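Local coordinates for major pepsin inhibitor 3 (Ascaris suum, PDB 1F32), which inhibits the aspartic protease pepsin as a secreted protein of the I33 inhibitor family, at residues A[20-24]-A[25-29]; A[39-42]-A[43-47]; A[61-64]-A[65-68]; A[85-89]-A[90-94]. All coordinates share one frame; numbering follows the deposited sequence.

Interaction 1: residues A[20-24]-A[25-29]; sequences VFVAN and LPWTM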
loop_
_atom_site.group_PDB
_atom_site.type_symbol
_atom_site.label_atom_id
_atom_site.label_comp_id
_atom_site.label_asym_id
_atom_site.label_seq_id
_atom_site.Cartn_x
_atom_site.Cartn_y
_atom_site.Cartn_z
ATOM N N VAL A 20 2.961 -9.653 -5.894
ATOM C CA VAL A 20 3.556 -8.335 -5.847
ATOM C C VAL A 20 3.185 -7.705 -4.511
ATOM O O VAL A 20 2.018 -7.676 -4.123
ATOM C CB VAL A 20 3.034 -7.402 -6.976
ATOM C CG1 VAL A 20 3.777 -6.064 -6.919
ATOM C CG2 VAL A 20 3.226 -8.066 -8.355
ATOM N N PHE A 21 4.191 -7.217 -3.798
ATOM C CA PHE A 21 3.981 -6.556 -2.520
ATOM C C PHE A 21 4.364 -5.088 -2.642
ATOM O O PHE A 21 5.431 -4.756 -3.156
ATOM C CB PHE A 21 4.837 -7.201 -1.434
ATOM C CG PHE A 21 4.305 -8.510 -0.948
ATOM C CD1 PHE A 21 3.295 -8.549 0.008
ATOM C CD2 PHE A 21 4.820 -9.706 -1.442
ATOM C CE1 PHE A 21 2.804 -9.767 0.473
ATOM C CE2 PHE A 21 4.336 -10.921 -0.989
ATOM C CZ PHE A 21 3.328 -10.952 -0.028
ATOM N N VAL A 22 3.466 -4.216 -2.204
ATOM C CA VAL A 22 3.722 -2.780 -2.202
ATOM C C VAL A 22 3.451 -2.330 -0.764
ATOM O O VAL A 22 2.376 -2.601 -0.214
ATOM C CB VAL A 22 2.785 -2.052 -3.163
ATOM C CG1 VAL A 22 3.083 -0.561 -3.165
ATOM C CG2 VAL A 22 2.945 -2.642 -4.561
ATOM N N ALA A 23 4.434 -1.671 -0.153
ATOM C CA ALA A 23 4.297 -1.218 1.227
ATOM C C ALA A 23 3.931 -2.424 2.087
ATOM O O ALA A 23 3.165 -2.312 3.046
ATOM C CB ALA A 23 3.212 -0.147 1.323
ATOM N N ASN A 24 4.478 -3.583 1.725
ATOM C CA ASN A 24 4.235 -4.832 2.445
ATOM C C ASN A 24 2.825 -5.383 2.315
ATOM O O ASN A 24 2.452 -6.318 3.029
ATOM C CB ASN A 24 4.565 -4.665 3.933
ATOM C CG ASN A 24 6.048 -4.565 4.193
ATOM O OD1 ASN A 24 6.486 -3.811 5.070
ATOM N ND2 ASN A 24 6.836 -5.339 3.450
ATOM N N LEU A 25 2.038 -4.817 1.406
ATOM C CA LEU A 25 0.672 -5.288 1.195
ATOM C C LEU A 25 0.592 -6.048 -0.141
ATOM O O LEU A 25 1.239 -5.662 -1.119
ATOM C CB LEU A 25 -0.289 -4.091 1.214
ATOM C CG LEU A 25 -0.318 -3.371 2.569
ATOM C CD1 LEU A 25 -1.225 -2.169 2.495
ATOM C CD2 LEU A 25 -0.804 -4.334 3.649
ATOM N N PRO A 26 -0.192 -7.144 -0.194
ATOM C CA PRO A 26 -0.341 -7.945 -1.418
ATOM C C PRO A 26 -1.193 -7.216 -2.458
ATOM O O PRO A 26 -2.406 -7.398 -2.541
ATOM C CB PRO A 26 -0.984 -9.230 -0.907
ATOM C CG PRO A 26 -1.816 -8.747 0.238
ATOM C CD PRO A 26 -0.906 -7.775 0.936
ATOM N N TRP A 27 -0.517 -6.409 -3.261
ATOM C CA TRP A 27 -1.142 -5.578 -4.279
ATOM C C TRP A 27 -1.813 -6.332 -5.428
ATOM O O TRP A 27 -2.998 -6.129 -5.704
ATOM C CB TRP A 27 -0.079 -4.614 -4.826
ATOM C CG TRP A 27 -0.603 -3.591 -5.724
ATOM C CD1 TRP A 27 -0.367 -3.471 -7.064
ATOM C CD2 TRP A 27 -1.500 -2.543 -5.375
ATOM N NE1 TRP A 27 -1.070 -2.404 -7.574
ATOM C CE2 TRP A 27 -1.775 -1.817 -6.552
ATOM C CE3 TRP A 27 -2.107 -2.144 -4.172
ATOM C CZ2 TRP A 27 -2.632 -0.708 -6.565
ATOM C CZ3 TRP A 27 -2.955 -1.047 -4.186
ATOM C CH2 TRP A 27 -3.209 -0.342 -5.376
ATOM N N THR A 28 -1.049 -7.174 -6.111
ATOM C CA THR A 28 -1.580 -7.938 -7.227
ATOM C C THR A 28 -0.690 -9.155 -7.433
ATOM O O THR A 28 0.423 -9.228 -6.884
ATOM C CB THR A 28 -1.608 -7.088 -8.522
ATOM O OG1 THR A 28 -2.413 -7.753 -9.508
ATOM C CG2 THR A 28 -0.212 -6.927 -9.087
ATOM N N MET A 29 -1.178 -10.129 -8.197
ATOM C CA MET A 29 -0.394 -11.326 -8.438
ATOM C C MET A 29 -0.137 -11.466 -9.933
ATOM O O MET A 29 -1.028 -11.249 -10.755
ATOM C CB MET A 29 -1.133 -12.552 -7.892
ATOM C CG MET A 29 -0.244 -13.730 -7.606
ATOM S SD MET A 29 -1.179 -15.124 -6.930
ATOM C CE MET A 29 -0.983 -16.201 -8.133
#
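A tight beta hairpin brings Val22 against Leu25 and Trp27, and Phe21 against Pro26. The reversal is a type I' turn from Val22 to Leu25, with Ala23 and Asn24 at its corner in positive phi. Val22 and Leu25 close it with two backbone bonds: Val22 N gives to Leu25 O at 2.9 Å, and Leu25 N gives to Val22 O at 2.8 Å. Val22 CG2 touches Trp27 CB at 3.6 Å and then the start of the indole at CG. Trp27 CG lies anti to the backbone N (chi1 -172°), and the rest of the indole leads away from strand 19-22. There it meets Lys85 in a cation-pi contact and packs on Leu82 and Phe87. Strands 19-22 and 25-29 form the second hairpin of the three-stranded antiparallel sheet, with 25-29 as its outer strand. Beyond Pro26, the centre of an inverse gamma turn, the pairing bulges: Trp27 and Thr28 both face Val20. Trp27 N makes only a weak bond to Val20 O, whereas Val20 N reaches Thr28 O at 2.8 Å. The methyl groups Val20 CG2 and Thr28 CG2 lie side by side at 3.7 Å. On the other face of the hairpin, Phe21 CE1 approaches Pro26 CB at 4.1 Å, the two side chains crossing obliquely.

Interaction 2: residues A[39-42]-A[43-47]; sequences KEFA and ARVED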
loop_
_atom_site.group_PDB
_atom_site.type_symbol
_atom_site.label_atom_id
_atom_site.label_comp_id
_atom_site.label_asym_id
_atom_site.label_seq_id
_atom_site.Cartn_x
_atom_site.Cartn_y
_atom_site.Cartn_z
ATOM N N LYS A 39 10.176 -12.262 -11.470
ATOM C CA LYS A 39 11.377 -12.888 -10.958
ATOM C C LYS A 39 12.593 -12.017 -11.171
ATOM O O LYS A 39 13.397 -11.851 -10.254
ATOM C CB LYS A 39 11.587 -14.243 -11.625
ATOM C CG LYS A 39 10.546 -15.261 -11.234
ATOM C CD LYS A 39 10.906 -16.620 -11.783
ATOM C CE LYS A 39 9.745 -17.579 -11.609
ATOM N NZ LYS A 39 9.276 -17.605 -10.196
ATOM N N GLU A 40 12.720 -11.453 -12.370
ATOM C CA GLU A 40 13.846 -10.585 -12.698
ATOM C C GLU A 40 13.804 -9.338 -11.824
ATOM O O GLU A 40 14.829 -8.895 -11.306
ATOM C CB GLU A 40 13.800 -10.164 -14.169
ATOM C CG GLU A 40 13.731 -11.321 -15.147
ATOM C CD GLU A 40 13.820 -10.863 -16.589
ATOM O OE1 GLU A 40 13.059 -9.950 -16.984
ATOM O OE2 GLU A 40 14.650 -11.423 -17.331
ATOM N N PHE A 41 12.615 -8.762 -11.672
ATOM C CA PHE A 41 12.467 -7.565 -10.844
ATOM C C PHE A 41 12.847 -7.851 -9.404
ATOM O O PHE A 41 13.599 -7.100 -8.781
ATOM C CB PHE A 41 11.027 -7.064 -10.879
ATOM C CG PHE A 41 10.750 -5.967 -9.901
ATOM C CD1 PHE A 41 11.585 -4.849 -9.830
ATOM C CD2 PHE A 41 9.637 -6.028 -9.064
ATOM C CE1 PHE A 41 11.318 -3.810 -8.941
ATOM C CE2 PHE A 41 9.366 -4.985 -8.170
ATOM C CZ PHE A 41 10.211 -3.876 -8.113
ATOM N N ALA A 42 12.318 -8.940 -8.865
ATOM C CA ALA A 42 12.610 -9.288 -7.483
ATOM C C ALA A 42 14.121 -9.413 -7.265
ATOM O O ALA A 42 14.647 -8.991 -6.238
ATOM C CB ALA A 42 11.911 -10.575 -7.118
ATOM N N ALA A 43 14.809 -9.986 -8.239
ATOM C CA ALA A 43 16.254 -10.168 -8.160
ATOM C C ALA A 43 16.935 -8.812 -8.133
ATOM O O ALA A 43 17.876 -8.580 -7.365
ATOM C CB ALA A 43 16.739 -10.964 -9.357
ATOM N N ARG A 44 16.449 -7.926 -8.992
ATOM C CA ARG A 44 16.960 -6.573 -9.110
ATOM C C ARG A 44 16.785 -5.824 -7.786
ATOM O O ARG A 44 17.692 -5.116 -7.343
ATOM C CB ARG A 44 16.208 -5.869 -10.251
ATOM C CG ARG A 44 16.777 -4.543 -10.697
ATOM C CD ARG A 44 16.347 -4.217 -12.140
ATOM N NE ARG A 44 14.904 -3.981 -12.272
ATOM C CZ ARG A 44 14.077 -4.725 -13.002
ATOM N NH1 ARG A 44 14.529 -5.775 -13.684
ATOM N NH2 ARG A 44 12.786 -4.416 -13.061
ATOM N N VAL A 45 15.623 -5.984 -7.153
ATOM C CA VAL A 45 15.340 -5.316 -5.880
ATOM C C VAL A 45 16.284 -5.805 -4.788
ATOM O O VAL A 45 16.814 -5.006 -4.002
ATOM C CB VAL A 45 13.878 -5.570 -5.421
ATOM C CG1 VAL A 45 13.649 -4.978 -4.032
ATOM C CG2 VAL A 45 12.920 -4.923 -6.397
ATOM N N GLU A 46 16.497 -7.117 -4.735
ATOM C CA GLU A 46 17.378 -7.690 -3.717
ATOM C C GLU A 46 18.810 -7.213 -3.947
ATOM O O GLU A 46 19.511 -6.868 -3.008
ATOM C CB GLU A 46 17.332 -9.219 -3.761
ATOM C CG GLU A 46 17.575 -9.932 -2.405
ATOM C CD GLU A 46 18.932 -10.651 -2.284
ATOM O OE1 GLU A 46 19.943 -9.999 -1.920
ATOM O OE2 GLU A 46 18.990 -11.881 -2.546
ATOM N N ASP A 47 19.232 -7.189 -5.206
ATOM C CA ASP A 47 20.579 -6.749 -5.533
ATOM C C ASP A 47 20.744 -5.281 -5.173
ATOM O O ASP A 47 21.712 -4.899 -4.499
ATOM C CB ASP A 47 20.864 -6.933 -7.025
ATOM C CG ASP A 47 22.273 -6.503 -7.396
ATOM O OD1 ASP A 47 23.222 -7.233 -7.060
ATOM O OD2 ASP A 47 22.435 -5.429 -8.000
#
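Helix 35-52 carries Phe41, Arg44 and Val45 on neighbouring turns, with Phe41 and Val45 buried. Val45 CG2 sits over one face of the Phe41 ring, 3.6 Å from its centroid, in a CH-pi contact. It is displaced toward the rim, so CE1 of Phe41 comes closest to Val45 CG2, at 3.2 Å. Phe41 CG is anti to its own backbone N (chi1 171°), which sends the ring outward, leaning toward the C-terminal end of the helix and Val45. Four i to i+4 backbone bonds hold this part of the helix, including Val45 N to Phe41 O at 2.8 Å and Arg44 N to Glu40 O at 3.0 Å. Along its inner side the helix packs against strand 13-16 and the loop after helix 57-60: Phe41 touches Cys13, Val15, Pro63 and Cys66, and Val45 touches Thr14. Arg44 comes from the flank. Its chain bends at chi3 (66°), folding the guanidinium back over Phe41 CA, which lies against one face of the group. Arg44 NH2 comes within 3.5 Å of Phe41 CD1, and the ring and guanidinium planes are 44° apart. Two backbone carbonyls fix the group there: NE bonds to Thr60 O and NH2 to Lys61 O. Helix 35-52 is thus tied to the end of helix 57-60. Glu46 OE1 bonds one turn on, to Asn50 ND2.

Interaction 3: residues A[61-64]-A[65-68]; sequences KPPP and FCGP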
loop_
_atom_site.group_PDB
_atom_site.type_symbol
_atom_site.label_atom_id
_atom_site.label_comp_id
_atom_site.label_asym_id
_atom_site.label_seq_id
_atom_site.Cartn_x
_atom_site.Cartn_y
_atom_site.Cartn_z
ATOM N N LYS A 61 14.050 -0.050 -10.884
ATOM C CA LYS A 61 13.237 -0.057 -12.101
ATOM C C LYS A 61 11.905 -0.788 -11.908
ATOM O O LYS A 61 11.646 -1.812 -12.545
ATOM C CB LYS A 61 14.020 -0.702 -13.247
ATOM C CG LYS A 61 15.268 0.085 -13.641
ATOM C CD LYS A 61 16.100 -0.674 -14.642
ATOM C CE LYS A 61 17.401 0.055 -14.939
ATOM N NZ LYS A 61 18.289 -0.793 -15.770
ATOM N N PRO A 62 11.036 -0.266 -11.024
ATOM C CA PRO A 62 9.731 -0.879 -10.755
ATOM C C PRO A 62 8.813 -0.969 -11.965
ATOM O O PRO A 62 8.543 0.036 -12.629
ATOM C CB PRO A 62 9.139 0.009 -9.654
ATOM C CG PRO A 62 9.869 1.333 -9.838
ATOM C CD PRO A 62 11.268 0.892 -10.141
ATOM N N PRO A 63 8.329 -2.183 -12.274
ATOM C CA PRO A 63 7.431 -2.373 -13.416
ATOM C C PRO A 63 6.064 -1.759 -13.124
ATOM O O PRO A 63 5.727 -1.439 -11.972
ATOM C CB PRO A 63 7.365 -3.900 -13.565
ATOM C CG PRO A 63 8.690 -4.370 -12.943
ATOM C CD PRO A 63 8.745 -3.481 -11.716
ATOM N N PRO A 64 5.237 -1.600 -14.162
ATOM C CA PRO A 64 3.930 -0.999 -13.891
ATOM C C PRO A 64 3.045 -1.752 -12.904
ATOM O O PRO A 64 2.110 -1.170 -12.350
ATOM C CB PRO A 64 3.297 -0.859 -15.281
ATOM C CG PRO A 64 4.216 -1.580 -16.224
ATOM C CD PRO A 64 5.554 -1.611 -15.602
ATOM N N PHE A 65 3.341 -3.026 -12.662
ATOM C CA PHE A 65 2.507 -3.791 -11.749
ATOM C C PHE A 65 2.730 -3.450 -10.290
ATOM O O PHE A 65 2.069 -4.005 -9.406
ATOM C CB PHE A 65 2.631 -5.304 -11.992
ATOM C CG PHE A 65 4.047 -5.836 -12.003
ATOM C CD1 PHE A 65 4.852 -5.784 -10.862
ATOM C CD2 PHE A 65 4.543 -6.473 -13.149
ATOM C CE1 PHE A 65 6.141 -6.373 -10.866
ATOM C CE2 PHE A 65 5.807 -7.056 -13.159
ATOM C CZ PHE A 65 6.609 -7.012 -12.018
ATOM N N CYS A 66 3.675 -2.551 -10.031
ATOM C CA CYS A 66 3.906 -2.069 -8.676
ATOM C C CYS A 66 2.854 -1.008 -8.381
ATOM O O CYS A 66 2.797 -0.458 -7.274
ATOM C CB CYS A 66 5.291 -1.454 -8.551
ATOM S SG CYS A 66 6.569 -2.726 -8.500
ATOM N N GLY A 67 2.032 -0.706 -9.388
ATOM C CA GLY A 67 0.978 0.279 -9.208
ATOM C C GLY A 67 1.411 1.725 -9.381
ATOM O O GLY A 67 2.593 2.012 -9.550
ATOM N N PRO A 68 0.461 2.667 -9.346
ATOM C CA PRO A 68 0.782 4.090 -9.503
ATOM C C PRO A 68 1.864 4.501 -8.504
ATOM O O PRO A 68 1.721 4.285 -7.302
ATOM C CB PRO A 68 -0.561 4.769 -9.233
ATOM C CG PRO A 68 -1.553 3.760 -9.744
ATOM C CD PRO A 68 -0.992 2.466 -9.177
#
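Phe65 lays its ring over the ring of Pro63, two residues back in the chain. Phe65 CB starts beside the peptide of Pro64, 3.7 Å from Pro64 C. CG then takes the position between the backbone N and the carbonyl carbon (chi1 52°), which swings the ring back toward Pro63. Farther out, CD2 and then CE2 of Phe65 pass over Pro63 CB, CE2 at 3.5 Å. At the tip, Phe65 CZ meets Pro63 CG, also at 3.5 Å. Pro63 CB stands 3.6 Å from the centroid of the Phe65 ring and only 15° off the normal, a CH-pi contact over the face. The backbone from Pro63 to Gly67 makes two overlapping type I turns, a short 3-10 segment in the loop before strand 72-76. Cys66 N bonds to Pro63 O, and Gly67 N bonds to Pro64 O, each at 3.0 Å. Cys66 SG lies beside its backbone N and comes within 3.9 Å of Pro62 CB, with Pro63 CD a little farther. The sulfur is bonded to Cys13, a disulfide that fastens this proline-rich loop to strand 13-16. Phe65 also packs on Leu30 and on Val37 of helix 35-52.

Interaction 4: residues A[85-89]-A[90-94]; sequences KLFID and QKYVR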
loop_
_atom_site.group_PDB
_atom_site.type_symbol
_atom_site.label_atom_id
_atom_site.label_comp_id
_atom_site.label_asym_id
_atom_site.label_seq_id
_atom_site.Cartn_x
_atom_site.Cartn_y
_atom_site.Cartn_z
ATOM N N LYS A 85 -7.522 0.530 -2.685
ATOM C CA LYS A 85 -7.741 -0.854 -2.257
ATOM C C LYS A 85 -7.670 -0.960 -0.736
ATOM O O LYS A 85 -6.846 -0.317 -0.100
ATOM C CB LYS A 85 -6.711 -1.779 -2.908
ATOM C CG LYS A 85 -6.791 -1.823 -4.453
ATOM C CD LYS A 85 -5.780 -2.825 -5.031
ATOM C CE LYS A 85 -5.700 -2.799 -6.562
ATOM N NZ LYS A 85 -4.803 -3.905 -7.111
ATOM N N LEU A 86 -8.543 -1.788 -0.164
ATOM C CA LEU A 86 -8.626 -1.987 1.284
ATOM C C LEU A 86 -7.969 -3.291 1.726
ATOM O O LEU A 86 -8.167 -4.338 1.094
ATOM C CB LEU A 86 -10.103 -2.002 1.720
ATOM C CG LEU A 86 -10.401 -2.513 3.140
ATOM C CD1 LEU A 86 -9.800 -1.549 4.145
ATOM C CD2 LEU A 86 -11.923 -2.635 3.365
ATOM N N PHE A 87 -7.191 -3.213 2.807
ATOM C CA PHE A 87 -6.496 -4.370 3.369
ATOM C C PHE A 87 -6.732 -4.480 4.873
ATOM O O PHE A 87 -6.582 -3.498 5.601
ATOM C CB PHE A 87 -4.985 -4.261 3.149
ATOM C CG PHE A 87 -4.582 -4.144 1.707
ATOM C CD1 PHE A 87 -4.666 -2.920 1.034
ATOM C CD2 PHE A 87 -4.158 -5.268 1.007
ATOM C CE1 PHE A 87 -4.337 -2.831 -0.321
ATOM C CE2 PHE A 87 -3.825 -5.190 -0.353
ATOM C CZ PHE A 87 -3.917 -3.976 -1.019
ATOM N N ILE A 88 -7.080 -5.682 5.329
ATOM C CA ILE A 88 -7.270 -5.942 6.758
ATOM C C ILE A 88 -6.357 -7.133 7.100
ATOM O O ILE A 88 -6.360 -8.149 6.396
ATOM C CB ILE A 88 -8.741 -6.251 7.064
ATOM C CG1 ILE A 88 -9.573 -4.976 6.865
ATOM C CG2 ILE A 88 -8.881 -6.795 8.488
ATOM C CD1 ILE A 88 -11.080 -5.187 6.932
ATOM N N ASP A 89 -5.547 -6.997 8.150
ATOM C CA ASP A 89 -4.611 -8.055 8.529
ATOM C C ASP A 89 -3.714 -8.404 7.336
ATOM O O ASP A 89 -3.417 -9.576 7.080
ATOM C CB ASP A 89 -5.359 -9.311 8.983
ATOM C CG ASP A 89 -5.900 -9.185 10.391
ATOM O OD1 ASP A 89 -5.103 -8.871 11.299
ATOM O OD2 ASP A 89 -7.117 -9.408 10.590
ATOM N N GLN A 90 -3.297 -7.369 6.610
ATOM C CA GLN A 90 -2.443 -7.507 5.434
ATOM C C GLN A 90 -3.006 -8.357 4.310
ATOM O O GLN A 90 -2.248 -8.974 3.557
ATOM C CB GLN A 90 -1.067 -8.046 5.825
ATOM C CG GLN A 90 -0.050 -6.968 6.140
ATOM C CD GLN A 90 -0.093 -6.516 7.577
ATOM O OE1 GLN A 90 -1.052 -5.882 8.020
ATOM N NE2 GLN A 90 0.956 -6.848 8.326
ATOM N N LYS A 91 -4.332 -8.369 4.181
ATOM C CA LYS A 91 -4.999 -9.139 3.135
ATOM C C LYS A 91 -5.992 -8.264 2.374
ATOM O O LYS A 91 -6.753 -7.512 2.975
ATOM C CB LYS A 91 -5.749 -10.320 3.742
ATOM C CG LYS A 91 -4.862 -11.297 4.480
ATOM C CD LYS A 91 -5.722 -12.225 5.312
ATOM C CE LYS A 91 -4.888 -13.195 6.132
ATOM N NZ LYS A 91 -5.797 -14.044 6.964
ATOM N N TYR A 92 -5.976 -8.360 1.051
ATOM C CA TYR A 92 -6.892 -7.567 0.233
ATOM C C TYR A 92 -8.333 -7.921 0.557
ATOM O O TYR A 92 -8.674 -9.098 0.639
ATOM C CB TYR A 92 -6.644 -7.840 -1.252
ATOM C CG TYR A 92 -7.664 -7.217 -2.182
ATOM C CD1 TYR A 92 -7.649 -5.845 -2.463
ATOM C CD2 TYR A 92 -8.620 -8.011 -2.824
ATOM C CE1 TYR A 92 -8.557 -5.290 -3.369
ATOM C CE2 TYR A 92 -9.526 -7.466 -3.726
ATOM C CZ TYR A 92 -9.490 -6.112 -3.997
ATOM O OH TYR A 92 -10.370 -5.586 -4.914
ATOM N N VAL A 93 -9.171 -6.903 0.735
ATOM C CA VAL A 93 -10.592 -7.115 1.019
ATOM C C VAL A 93 -11.410 -6.702 -0.198
ATOM O O VAL A 93 -12.188 -7.499 -0.724
ATOM C CB VAL A 93 -11.085 -6.288 2.230
ATOM C CG1 VAL A 93 -12.598 -6.535 2.454
ATOM C CG2 VAL A 93 -10.300 -6.670 3.482
ATOM N N ARG A 94 -11.224 -5.464 -0.661
ATOM C CA ARG A 94 -11.974 -4.979 -1.826
ATOM C C ARG A 94 -11.458 -3.638 -2.323
ATOM O O ARG A 94 -10.568 -3.041 -1.718
ATOM C CB ARG A 94 -13.456 -4.809 -1.462
ATOM C CG ARG A 94 -13.690 -3.790 -0.332
ATOM C CD ARG A 94 -15.141 -3.801 0.125
ATOM N NE ARG A 94 -15.292 -3.234 1.463
ATOM C CZ ARG A 94 -15.829 -2.047 1.705
ATOM N NH1 ARG A 94 -16.269 -1.312 0.697
ATOM N NH2 ARG A 94 -15.926 -1.595 2.948
HETATM O O HOH W 1 -3.750 -4.533 6.703
#
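Tyr92 meets Phe87 and Lys85 along the edge of its ring. CG anti to the backbone N (chi1 172°) carries the ring back alongside strand 85-88, to Lys85. Lys85 CB lies near the ring plane, 4.0 Å from Tyr92 CE1. Tyr92 OH reaches Asp95 OD1. Phe87 turns its ring across the neighbouring strand: CG is beside its own backbone N (chi1 -58°), and Phe87 CE2 comes 4.0 Å from Tyr92 CB. On the face of the hairpin away from Phe87 and Tyr92, Leu86 and Val93 lie side by side, Leu86 CD2 being 3.9 Å from Val93 CB. Val93 CG2 also touches Ile88 CD1 at 3.8 Å. The extended Arg94 chain passes Leu86 CD2 with its NE, and NH1 goes on to a salt bridge with Asp100. Leu86 N bonds to Arg94 O and Val93 N to Leu86 O, both at 2.8 Å, so Val93 and Arg94 together face Leu86. At the other end Ile88 and Lys91 exchange two backbone bonds. A water accepts from Gln90 N and gives a weak bond to Phe87 O. This is a beta hairpin with a two-residue loop, a type I' turn cornered by Asp89 and Gln90, and a classic beta bulge at Val93 and Arg94.

In the fold
Every contact is local, and the four follow in series, with none nested in or crossing another. Interaction 1 closes the second hairpin of the three-stranded sheet. The chain then enters helix 35-52, where interaction 2 lies. Interaction 3 shapes the loop from helix 57-60 to strand 72-76. It touches both earlier contacts: the carbonyl of Phe65 packs against Trp27 and Thr28, while Phe41 packs on Cys66 and Arg44 NH2 bonds to Lys61 O. Interaction 4 closes the last hairpin of the five-stranded sheet. It meets interaction 1 where Pro26 packs on Gln90 and Lys85 NZ probably bonds to Trp27 O. The two sheets meet there. Interactions 2 and 4 stay about 14 Å apart at their nearest atoms.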